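Local atomic coordinates of CRISPR system CMR subunit Cmr7 1 (Sulfolobus solfataricus, PDB entry 2X5Q), a protein that belongs to the Cmr7 family and is part of the CMR ribonucleoprotein complex of CRISPR antiviral defence, in which it possibly serves as a homodimer. Residues Y38-D49 and K161-L170; R148-L159 and K177-I185. One frame throughout, in Å; residues are numbered along the deposited sequence.

Contact 1: residues Y38-D49 and K161-L170; sequences YNQNGQHVSQID and KIYAKIYNSL
Ile162 and Tyr163, where helix 148-162 gives way to helix 164-169, meet three side chains of 38-49 through aromatic faces. CG1 of Ile162 stands over the middle of the Tyr38 ring, 3.9 Å from its centroid, while its other branch, CG2, lies over a face of His44. Tyr163 receives the edge of His44 in an offset edge-to-face pair, planes at 77°, and on one face the CG2 methyl of Ile48. Apolar packing continues along Ile48: its CG1 reaches CG2 of Ile166 at 3.5 Å, and its CD1 lies 3.8 Å from CB of Tyr163.

The polar contacts serve the backbone. Gln40, bent at chi2 (59°), brings NE2 to Lys161 O at 3.1 Å, in the carbonyl plane; a second bond from NE2 to Ile162 O is weak. A water donates to both Gln40 O and Ile162 O and also bonds His44 NE2; the other ring nitrogen, ND1, is hydrogen-bonded to the backbone N of Ser87. Tyr163 OH donates to Ser46 O at 2.7 Å from above the carbonyl plane. The carbonyls of Lys161 and Ile162, at the break between the two helices, thus find partners in a side-chain amide and a water.

Contact 2: residues R148-L159 and K177-I185; sequences RDVAKTIVDNVL and KLYRDVEEI
Val155 and Val182 hold the apolar centre, their CG2 methyls 3.7 Å apart, the two side chains lying alongside with their ends pointing opposite ways. Leu159 adds CD1 to the same Val182 methyl, also at 3.7 Å, and meets CD1 of Leu178 at 3.9 Å; CD2 of Leu178 in turn approaches CG1 of Val155. Ala151 CB and Ile154 CG2 flank the other branch of Val182, CG1, so that this valine is a knob in a hole formed by Ala151, Ile154, Val155 and Leu159.

The pair is a worked case of knobs-into-holes packing between helices 148-162 and 172-185, whose segments here run at 126° with axes 9.3 Å apart. A second knob, Tyr179, fills the hole of Arg148, Ala151, Lys152 and Val155. With CG anti to the backbone N (chi1 168°), its ring lies along the first helix, presenting its edge to the backbone there, and CE1 comes within 3.4 Å of Ala151 CB.

At the polar edge the phenol OH donates to Arg148 O at 3.1 Å, tilted 25° from the carbonyl plane. The extended Arg148 chain runs across that of Glu183, nearly perpendicular to it, its CG lying against the carboxylate carbon. Outermost, Arg148 NE and Glu183 OE2 form a long salt bridge at 4.0 Å.

How the contacts relate
Contacts 1 and 2 have centres about 15 Å apart and share helix 148-162: its body packs in contact 2 and its last two residues in contact 1. Their segments alternate along the chain, with helix 164-169 followed directly by helix 172-185. Tyr167 bridges the two, its CE1 3.8 Å from Val155 CG1 and its OH 3.3 Å from Asp156 OD1, a probable hydrogen bond. A second apolar link joins Ile48 CG2 to Leu178 CD1 at 3.8 Å, making the interiors of the two contacts continuous. Together they bind the three helices to one another and, through strand 47-49, to the mixed sheet.

Contact 1: residues Y38-D49 and K161-L170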
loop_
_atom_site.group_PDB
_atom_site.type_symbol
_atom_site.label_atom_id
_atom_site.label_comp_id
_atom_site.label_asym_id
_atom_site.label_seq_id
_atom_site.Cartn_x
_atom_site.Cartn_y
_atom_site.Cartn_z
ATOM N N TYR A 38 9.779 22.217 -7.137
ATOM C CA TYR A 38 8.386 22.618 -7.291
ATOM C C TYR A 38 8.298 23.793 -8.257
ATOM O O TYR A 38 9.259 24.560 -8.456
ATOM C CB TYR A 38 7.750 22.941 -5.948
ATOM C CG TYR A 38 8.387 24.120 -5.290
ATOM C CD1 TYR A 38 7.947 25.404 -5.577
ATOM C CD2 TYR A 38 9.461 23.962 -4.409
ATOM C CE1 TYR A 38 8.538 26.494 -5.009
ATOM C CE2 TYR A 38 10.074 25.068 -3.835
ATOM C CZ TYR A 38 9.600 26.328 -4.143
ATOM O OH TYR A 38 10.167 27.440 -3.605
ATOM N N ASN A 39 7.140 23.904 -8.884
ATOM C CA ASN A 39 6.906 24.958 -9.844
ATOM C C ASN A 39 6.338 26.144 -9.070
ATOM O O ASN A 39 5.253 26.055 -8.495
ATOM C CB ASN A 39 5.963 24.455 -10.935
ATOM C CG ASN A 39 6.538 23.247 -11.702
ATOM O OD1 ASN A 39 7.685 23.275 -12.161
ATOM N ND2 ASN A 39 5.729 22.194 -11.862
ATOM N N GLN A 40 7.103 27.235 -9.014
ATOM C CA GLN A 40 6.718 28.406 -8.222
ATOM C C GLN A 40 5.360 28.963 -8.668
ATOM O O GLN A 40 4.599 29.469 -7.856
ATOM C CB GLN A 40 7.796 29.509 -8.288
ATOM C CG GLN A 40 7.643 30.607 -7.235
ATOM C CD GLN A 40 7.694 30.081 -5.802
ATOM O OE1 GLN A 40 8.739 29.619 -5.338
ATOM N NE2 GLN A 40 6.568 30.163 -5.090
ATOM N N ASN A 41 5.058 28.866 -9.960
ATOM C CA ASN A 41 3.769 29.306 -10.470
ATOM C C ASN A 41 2.866 28.150 -10.882
ATOM O O ASN A 41 1.942 28.350 -11.664
ATOM C CB ASN A 41 3.975 30.263 -11.649
ATOM C CG ASN A 41 4.831 31.458 -11.279
ATOM O OD1 ASN A 41 5.850 31.724 -11.907
ATOM N ND2 ASN A 41 4.426 32.172 -10.244
ATOM N N GLY A 42 3.114 26.952 -10.355
ATOM C CA GLY A 42 2.272 25.798 -10.663
ATOM C C GLY A 42 1.035 25.774 -9.786
ATOM O O GLY A 42 0.979 26.482 -8.778
ATOM N N GLN A 43 0.042 24.972 -10.174
ATOM C CA GLN A 43 -1.194 24.821 -9.401
ATOM C C GLN A 43 -1.022 23.614 -8.493
ATOM O O GLN A 43 -0.868 22.496 -8.960
ATOM C CB GLN A 43 -2.453 24.702 -10.298
ATOM C CG GLN A 43 -2.573 23.449 -11.207
ATOM C CD GLN A 43 -3.697 23.559 -12.260
ATOM O OE1 GLN A 43 -3.437 23.644 -13.474
ATOM N NE2 GLN A 43 -4.945 23.575 -11.795
ATOM N N HIS A 44 -1.012 23.867 -7.188
ATOM C CA HIS A 44 -0.758 22.831 -6.187
ATOM C C HIS A 44 -2.081 22.300 -5.641
ATOM O O HIS A 44 -2.999 23.072 -5.364
ATOM C CB HIS A 44 0.063 23.413 -5.037
ATOM C CG HIS A 44 1.261 24.199 -5.484
ATOM N ND1 HIS A 44 2.219 23.681 -6.329
ATOM C CD2 HIS A 44 1.663 25.461 -5.187
ATOM C CE1 HIS A 44 3.158 24.588 -6.540
ATOM N NE2 HIS A 44 2.849 25.676 -5.853
ATOM N N VAL A 45 -2.165 20.982 -5.470
ATOM C CA VAL A 45 -3.336 20.348 -4.876
ATOM C C VAL A 45 -3.470 20.736 -3.415
ATOM O O VAL A 45 -4.550 21.154 -2.974
ATOM C CB VAL A 45 -3.271 18.818 -5.042
ATOM C CG1 VAL A 45 -4.185 18.104 -4.052
ATOM C CG2 VAL A 45 -3.580 18.427 -6.517
ATOM N N SER A 46 -2.379 20.593 -2.654
ATOM C CA SER A 46 -2.332 21.095 -1.284
ATOM C C SER A 46 -2.300 22.616 -1.303
ATOM O O SER A 46 -1.606 23.226 -2.123
ATOM C CB SER A 46 -1.131 20.544 -0.533
ATOM O OG SER A 46 -1.171 19.130 -0.478
ATOM N N GLN A 47 -3.062 23.223 -0.395
ATOM C CA GLN A 47 -3.329 24.659 -0.430
ATOM C C GLN A 47 -3.245 25.272 0.964
ATOM O O GLN A 47 -3.587 24.627 1.950
ATOM C CB GLN A 47 -4.726 24.915 -1.029
ATOM C CG GLN A 47 -4.824 24.623 -2.548
ATOM C CD GLN A 47 -6.246 24.333 -3.026
ATOM O OE1 GLN A 47 -7.183 25.079 -2.703
ATOM N NE2 GLN A 47 -6.416 23.252 -3.805
ATOM N N ILE A 48 -2.766 26.506 1.047
ATOM C CA ILE A 48 -2.906 27.289 2.268
ATOM C C ILE A 48 -3.802 28.497 2.013
ATOM O O ILE A 48 -3.869 29.021 0.894
ATOM C CB ILE A 48 -1.535 27.695 2.919
ATOM C CG1 ILE A 48 -0.838 28.818 2.174
ATOM C CG2 ILE A 48 -0.590 26.495 3.014
ATOM C CD1 ILE A 48 0.160 29.554 3.041
ATOM N N ASP A 49 -4.521 28.915 3.050
ATOM C CA ASP A 49 -5.366 30.101 2.966
ATOM C C ASP A 49 -5.537 30.651 4.370
ATOM O O ASP A 49 -4.819 30.214 5.270
ATOM C CB ASP A 49 -6.706 29.779 2.284
ATOM C CG ASP A 49 -7.540 28.749 3.035
ATOM O OD1 ASP A 49 -7.338 28.520 4.246
ATOM O OD2 ASP A 49 -8.422 28.154 2.392
ATOM N N LYS A 161 8.119 29.347 1.236
ATOM C CA LYS A 161 8.764 29.455 -0.066
ATOM C C LYS A 161 7.841 28.963 -1.182
ATOM O O LYS A 161 7.665 29.669 -2.197
ATOM C CB LYS A 161 10.113 28.731 -0.081
ATOM C CG LYS A 161 11.206 29.428 0.727
ATOM C CD LYS A 161 10.984 30.956 0.898
ATOM C CE LYS A 161 11.965 31.616 1.872
ATOM N NZ LYS A 161 11.870 31.069 3.277
ATOM N N ILE A 162 7.242 27.793 -0.981
ATOM C CA ILE A 162 6.322 27.212 -1.952
ATOM C C ILE A 162 5.115 28.131 -2.121
ATOM O O ILE A 162 4.735 28.451 -3.234
ATOM C CB ILE A 162 5.824 25.790 -1.539
ATOM C CG1 ILE A 162 6.985 24.808 -1.352
ATOM C CG2 ILE A 162 4.901 25.208 -2.603
ATOM C CD1 ILE A 162 6.575 23.482 -0.656
ATOM N N TYR A 163 4.535 28.552 -1.004
ATOM C CA TYR A 163 3.347 29.406 -1.003
ATOM C C TYR A 163 3.712 30.814 -0.546
ATOM O O TYR A 163 3.044 31.376 0.312
ATOM C CB TYR A 163 2.286 28.828 -0.073
ATOM C CG TYR A 163 1.917 27.395 -0.366
ATOM C CD1 TYR A 163 0.910 27.091 -1.274
ATOM C CD2 TYR A 163 2.566 26.349 0.257
ATOM C CE1 TYR A 163 0.560 25.781 -1.549
ATOM C CE2 TYR A 163 2.220 25.029 -0.011
ATOM C CZ TYR A 163 1.223 24.753 -0.914
ATOM O OH TYR A 163 0.879 23.447 -1.199
ATOM N N ALA A 164 4.778 31.370 -1.120
ATOM C CA ALA A 164 5.293 32.706 -0.765
ATOM C C ALA A 164 4.244 33.825 -0.807
ATOM O O ALA A 164 4.097 34.577 0.153
ATOM C CB ALA A 164 6.483 33.065 -1.673
ATOM N N LYS A 165 3.503 33.930 -1.902
ATOM C CA LYS A 165 2.534 35.015 -2.040
ATOM C C LYS A 165 1.383 34.921 -1.036
ATOM O O LYS A 165 1.078 35.888 -0.325
ATOM C CB LYS A 165 2.027 35.107 -3.479
ATOM C CG LYS A 165 3.050 35.798 -4.377
ATOM C CD LYS A 165 2.659 35.783 -5.835
ATOM C CE LYS A 165 3.629 36.625 -6.660
ATOM N NZ LYS A 165 3.289 38.074 -6.695
ATOM N N ILE A 166 0.775 33.748 -0.949
ATOM C CA ILE A 166 -0.300 33.538 0.014
ATOM C C ILE A 166 0.207 33.797 1.430
ATOM O O ILE A 166 -0.418 34.539 2.184
ATOM C CB ILE A 166 -0.910 32.134 -0.087
ATOM C CG1 ILE A 166 -1.523 31.918 -1.478
ATOM C CG2 ILE A 166 -1.979 31.955 1.007
ATOM C CD1 ILE A 166 -2.112 30.509 -1.691
ATOM N N TYR A 167 1.357 33.213 1.769
ATOM C CA TYR A 167 1.911 33.296 3.122
ATOM C C TYR A 167 2.204 34.721 3.568
ATOM O O TYR A 167 1.901 35.088 4.709
ATOM C CB TYR A 167 3.203 32.486 3.208
ATOM C CG TYR A 167 3.807 32.443 4.584
ATOM C CD1 TYR A 167 3.272 31.615 5.570
ATOM C CD2 TYR A 167 4.920 33.218 4.908
ATOM C CE1 TYR A 167 3.826 31.561 6.836
ATOM C CE2 TYR A 167 5.487 33.167 6.186
ATOM C CZ TYR A 167 4.927 32.336 7.139
ATOM O OH TYR A 167 5.461 32.271 8.399
ATOM N N ASN A 168 2.814 35.497 2.671
ATOM C CA ASN A 168 3.142 36.898 2.927
ATOM C C ASN A 168 1.894 37.757 3.101
ATOM O O ASN A 168 1.975 38.833 3.700
ATOM C CB ASN A 168 4.004 37.487 1.797
ATOM C CG ASN A 168 5.416 36.897 1.743
ATOM O OD1 ASN A 168 5.934 36.395 2.736
ATOM N ND2 ASN A 168 6.043 36.973 0.575
ATOM N N SER A 169 0.757 37.296 2.564
ATOM C CA SER A 169 -0.516 38.001 2.725
ATOM C C SER A 169 -1.167 37.733 4.092
ATOM O O SER A 169 -2.018 38.493 4.529
ATOM C CB SER A 169 -1.493 37.668 1.573
ATOM O OG SER A 169 -2.203 36.450 1.761
ATOM N N LEU A 170 -0.752 36.668 4.774
ATOM C CA LEU A 170 -1.355 36.297 6.062
ATOM C C LEU A 170 -0.910 37.210 7.204
ATOM O O LEU A 170 0.239 37.630 7.267
ATOM C CB LEU A 170 -1.007 34.847 6.425
ATOM C CG LEU A 170 -1.427 33.762 5.427
ATOM C CD1 LEU A 170 -1.132 32.397 6.000
ATOM C CD2 LEU A 170 -2.909 33.879 5.041
HETATM O O HOH W 1 4.055 28.181 -5.687
#

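Contact 2: residues R148-L159 and K177-I185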
loop_
_atom_site.group_PDB
_atom_site.type_symbol
_atom_site.label_atom_id
_atom_site.label_comp_id
_atom_site.label_asym_id
_atom_site.label_seq_id
_atom_site.Cartn_x
_atom_site.Cartn_y
_atom_site.Cartn_z
ATOM N N ARG A 148 8.873 20.784 17.588
ATOM C CA ARG A 148 8.164 22.058 17.441
ATOM C C ARG A 148 9.025 23.180 16.875
ATOM O O ARG A 148 8.500 24.067 16.200
ATOM C CB ARG A 148 7.513 22.478 18.761
ATOM C CG ARG A 148 6.235 21.716 19.017
ATOM C CD ARG A 148 5.604 22.018 20.371
ATOM N NE ARG A 148 4.604 20.994 20.682
ATOM C CZ ARG A 148 3.665 21.082 21.621
ATOM N NH1 ARG A 148 3.557 22.167 22.388
ATOM N NH2 ARG A 148 2.825 20.062 21.794
ATOM N N ASP A 149 10.331 23.144 17.148
ATOM C CA ASP A 149 11.273 24.051 16.491
ATOM C C ASP A 149 11.345 23.718 14.996
ATOM O O ASP A 149 11.251 24.614 14.170
ATOM C CB ASP A 149 12.678 23.976 17.087
ATOM C CG ASP A 149 12.736 24.414 18.540
ATOM O OD1 ASP A 149 12.211 25.505 18.871
ATOM O OD2 ASP A 149 13.333 23.669 19.342
ATOM N N VAL A 150 11.511 22.440 14.654
ATOM C CA VAL A 150 11.562 22.042 13.234
ATOM C C VAL A 150 10.269 22.385 12.484
ATOM O O VAL A 150 10.315 22.772 11.318
ATOM C CB VAL A 150 11.885 20.544 13.027
ATOM C CG1 VAL A 150 10.693 19.688 13.364
ATOM C CG2 VAL A 150 12.276 20.282 11.572
ATOM N N ALA A 151 9.117 22.252 13.131
ATOM C CA ALA A 151 7.851 22.633 12.495
ATOM C C ALA A 151 7.835 24.121 12.095
ATOM O O ALA A 151 7.279 24.495 11.045
ATOM C CB ALA A 151 6.683 22.318 13.401
ATOM N N LYS A 152 8.439 24.960 12.931
ATOM C CA LYS A 152 8.566 26.390 12.631
ATOM C C LYS A 152 9.452 26.607 11.401
ATOM O O LYS A 152 9.113 27.409 10.538
ATOM C CB LYS A 152 9.128 27.161 13.837
ATOM C CG LYS A 152 9.075 28.680 13.689
ATOM C CD LYS A 152 9.854 29.412 14.776
ATOM C CE LYS A 152 9.031 29.582 16.073
ATOM N NZ LYS A 152 9.769 30.221 17.245
ATOM N N THR A 153 10.576 25.891 11.325
ATOM C CA THR A 153 11.457 25.974 10.149
ATOM C C THR A 153 10.755 25.429 8.902
ATOM O O THR A 153 10.923 25.964 7.804
ATOM C CB THR A 153 12.801 25.230 10.356
ATOM O OG1 THR A 153 12.566 23.819 10.449
ATOM C CG2 THR A 153 13.502 25.714 11.611
ATOM N N ILE A 154 9.919 24.410 9.069
ATOM C CA ILE A 154 9.132 23.904 7.933
ATOM C C ILE A 154 8.166 24.973 7.414
ATOM O O ILE A 154 8.033 25.164 6.208
ATOM C CB ILE A 154 8.412 22.592 8.278
ATOM C CG1 ILE A 154 9.443 21.468 8.341
ATOM C CG2 ILE A 154 7.333 22.245 7.255
ATOM C CD1 ILE A 154 8.883 20.179 8.799
ATOM N N VAL A 155 7.517 25.691 8.323
ATOM C CA VAL A 155 6.632 26.779 7.914
ATOM C C VAL A 155 7.415 27.959 7.317
ATOM O O VAL A 155 7.031 28.485 6.277
ATOM C CB VAL A 155 5.754 27.252 9.081
ATOM C CG1 VAL A 155 4.993 28.500 8.702
ATOM C CG2 VAL A 155 4.803 26.129 9.516
ATOM N N ASP A 156 8.523 28.345 7.946
ATOM C CA ASP A 156 9.272 29.552 7.544
ATOM C C ASP A 156 10.185 29.350 6.329
ATOM O O ASP A 156 10.416 30.285 5.555
ATOM C CB ASP A 156 10.128 30.068 8.703
ATOM C CG ASP A 156 9.301 30.526 9.889
ATOM O OD1 ASP A 156 8.109 30.869 9.719
ATOM O OD2 ASP A 156 9.852 30.524 10.997
ATOM N N ASN A 157 10.715 28.147 6.181
ATOM C CA ASN A 157 11.672 27.847 5.128
ATOM C C ASN A 157 11.094 27.012 4.006
ATOM O O ASN A 157 11.668 26.992 2.929
ATOM C CB ASN A 157 12.886 27.094 5.688
ATOM C CG ASN A 157 13.761 27.950 6.578
ATOM O OD1 ASN A 157 13.562 29.160 6.706
ATOM N ND2 ASN A 157 14.759 27.317 7.196
ATOM N N VAL A 158 10.002 26.290 4.250
ATOM C CA VAL A 158 9.439 25.416 3.215
ATOM C C VAL A 158 8.102 25.944 2.705
ATOM O O VAL A 158 8.023 26.378 1.558
ATOM C CB VAL A 158 9.354 23.950 3.688
ATOM C CG1 VAL A 158 8.666 23.065 2.652
ATOM C CG2 VAL A 158 10.744 23.436 3.974
ATOM N N LEU A 159 7.066 25.928 3.539
ATOM C CA LEU A 159 5.738 26.378 3.095
ATOM C C LEU A 159 5.724 27.857 2.660
ATOM O O LEU A 159 5.023 28.235 1.705
ATOM C CB LEU A 159 4.677 26.130 4.179
ATOM C CG LEU A 159 4.381 24.681 4.586
ATOM C CD1 LEU A 159 3.153 24.608 5.490
ATOM C CD2 LEU A 159 4.207 23.775 3.372
ATOM N N LYS A 177 -1.765 29.898 12.874
ATOM C CA LYS A 177 -2.680 28.794 12.560
ATOM C C LYS A 177 -1.993 27.747 11.686
ATOM O O LYS A 177 -2.108 26.549 11.960
ATOM C CB LYS A 177 -3.962 29.302 11.873
ATOM C CG LYS A 177 -4.942 28.207 11.424
ATOM C CD LYS A 177 -5.303 27.249 12.556
ATOM C CE LYS A 177 -6.460 26.330 12.193
ATOM N NZ LYS A 177 -6.266 25.633 10.892
ATOM N N LEU A 178 -1.286 28.206 10.649
ATOM C CA LEU A 178 -0.509 27.345 9.761
ATOM C C LEU A 178 0.558 26.564 10.533
ATOM O O LEU A 178 0.724 25.363 10.315
ATOM C CB LEU A 178 0.140 28.159 8.621
ATOM C CG LEU A 178 0.904 27.383 7.533
ATOM C CD1 LEU A 178 -0.013 26.396 6.763
ATOM C CD2 LEU A 178 1.596 28.316 6.547
ATOM N N TYR A 179 1.263 27.227 11.442
ATOM C CA TYR A 179 2.198 26.522 12.320
ATOM C C TYR A 179 1.490 25.463 13.168
ATOM O O TYR A 179 1.967 24.331 13.275
ATOM C CB TYR A 179 2.956 27.461 13.262
ATOM C CG TYR A 179 3.655 26.649 14.324
ATOM C CD1 TYR A 179 4.794 25.918 14.007
ATOM C CD2 TYR A 179 3.125 26.520 15.611
ATOM C CE1 TYR A 179 5.429 25.130 14.948
ATOM C CE2 TYR A 179 3.760 25.715 16.577
ATOM C CZ TYR A 179 4.915 25.027 16.227
ATOM O OH TYR A 179 5.570 24.219 17.128
ATOM N N ARG A 180 0.390 25.834 13.820
ATOM C CA ARG A 180 -0.352 24.861 14.606
ATOM C C ARG A 180 -0.770 23.671 13.742
ATOM O O ARG A 180 -0.546 22.522 14.133
ATOM C CB ARG A 180 -1.558 25.489 15.294
ATOM C CG ARG A 180 -1.167 26.416 16.442
ATOM C CD ARG A 180 -2.339 26.648 17.374
ATOM N NE ARG A 180 -3.491 27.265 16.711
ATOM C CZ ARG A 180 -3.608 28.563 16.431
ATOM N NH1 ARG A 180 -2.632 29.422 16.731
ATOM N NH2 ARG A 180 -4.718 29.015 15.855
ATOM N N ASP A 181 -1.353 23.946 12.574
ATOM C CA ASP A 181 -1.708 22.897 11.602
ATOM C C ASP A 181 -0.541 21.937 11.350
ATOM O O ASP A 181 -0.688 20.709 11.458
ATOM C CB ASP A 181 -2.123 23.520 10.259
ATOM C CG ASP A 181 -3.554 24.026 10.252
ATOM O OD1 ASP A 181 -4.212 24.002 11.312
ATOM O OD2 ASP A 181 -4.023 24.459 9.177
ATOM N N VAL A 182 0.616 22.497 11.013
ATOM C CA VAL A 182 1.796 21.682 10.701
ATOM C C VAL A 182 2.185 20.798 11.879
ATOM O O VAL A 182 2.443 19.608 11.702
ATOM C CB VAL A 182 2.980 22.553 10.221
ATOM C CG1 VAL A 182 4.268 21.763 10.170
ATOM C CG2 VAL A 182 2.664 23.132 8.834
ATOM N N GLU A 183 2.183 21.359 13.083
ATOM C CA GLU A 183 2.544 20.594 14.261
ATOM C C GLU A 183 1.503 19.513 14.600
ATOM O O GLU A 183 1.877 18.408 14.977
ATOM C CB GLU A 183 2.786 21.530 15.457
ATOM C CG GLU A 183 3.288 20.829 16.716
ATOM C CD GLU A 183 4.453 19.873 16.473
ATOM O OE1 GLU A 183 5.219 20.048 15.494
ATOM O OE2 GLU A 183 4.594 18.929 17.270
ATOM N N GLU A 184 0.218 19.827 14.420
ATOM C CA GLU A 184 -0.880 18.876 14.645
ATOM C C GLU A 184 -0.858 17.700 13.688
ATOM O O GLU A 184 -1.020 16.552 14.087
ATOM C CB GLU A 184 -2.248 19.554 14.470
ATOM C CG GLU A 184 -2.718 20.385 15.636
ATOM C CD GLU A 184 -3.894 21.317 15.289
ATOM O OE1 GLU A 184 -4.355 21.369 14.109
ATOM O OE2 GLU A 184 -4.343 22.034 16.208
ATOM N N ILE A 185 -0.717 18.007 12.408
ATOM C CA ILE A 185 -0.979 17.036 11.351
ATOM C C ILE A 185 0.147 16.053 11.079
ATOM O O ILE A 185 -0.103 14.871 10.925
ATOM C CB ILE A 185 -1.307 17.758 10.010
ATOM C CG1 ILE A 185 -2.612 18.537 10.136
ATOM C CG2 ILE A 185 -1.404 16.773 8.849
ATOM C CD1 ILE A 185 -2.719 19.615 9.086
#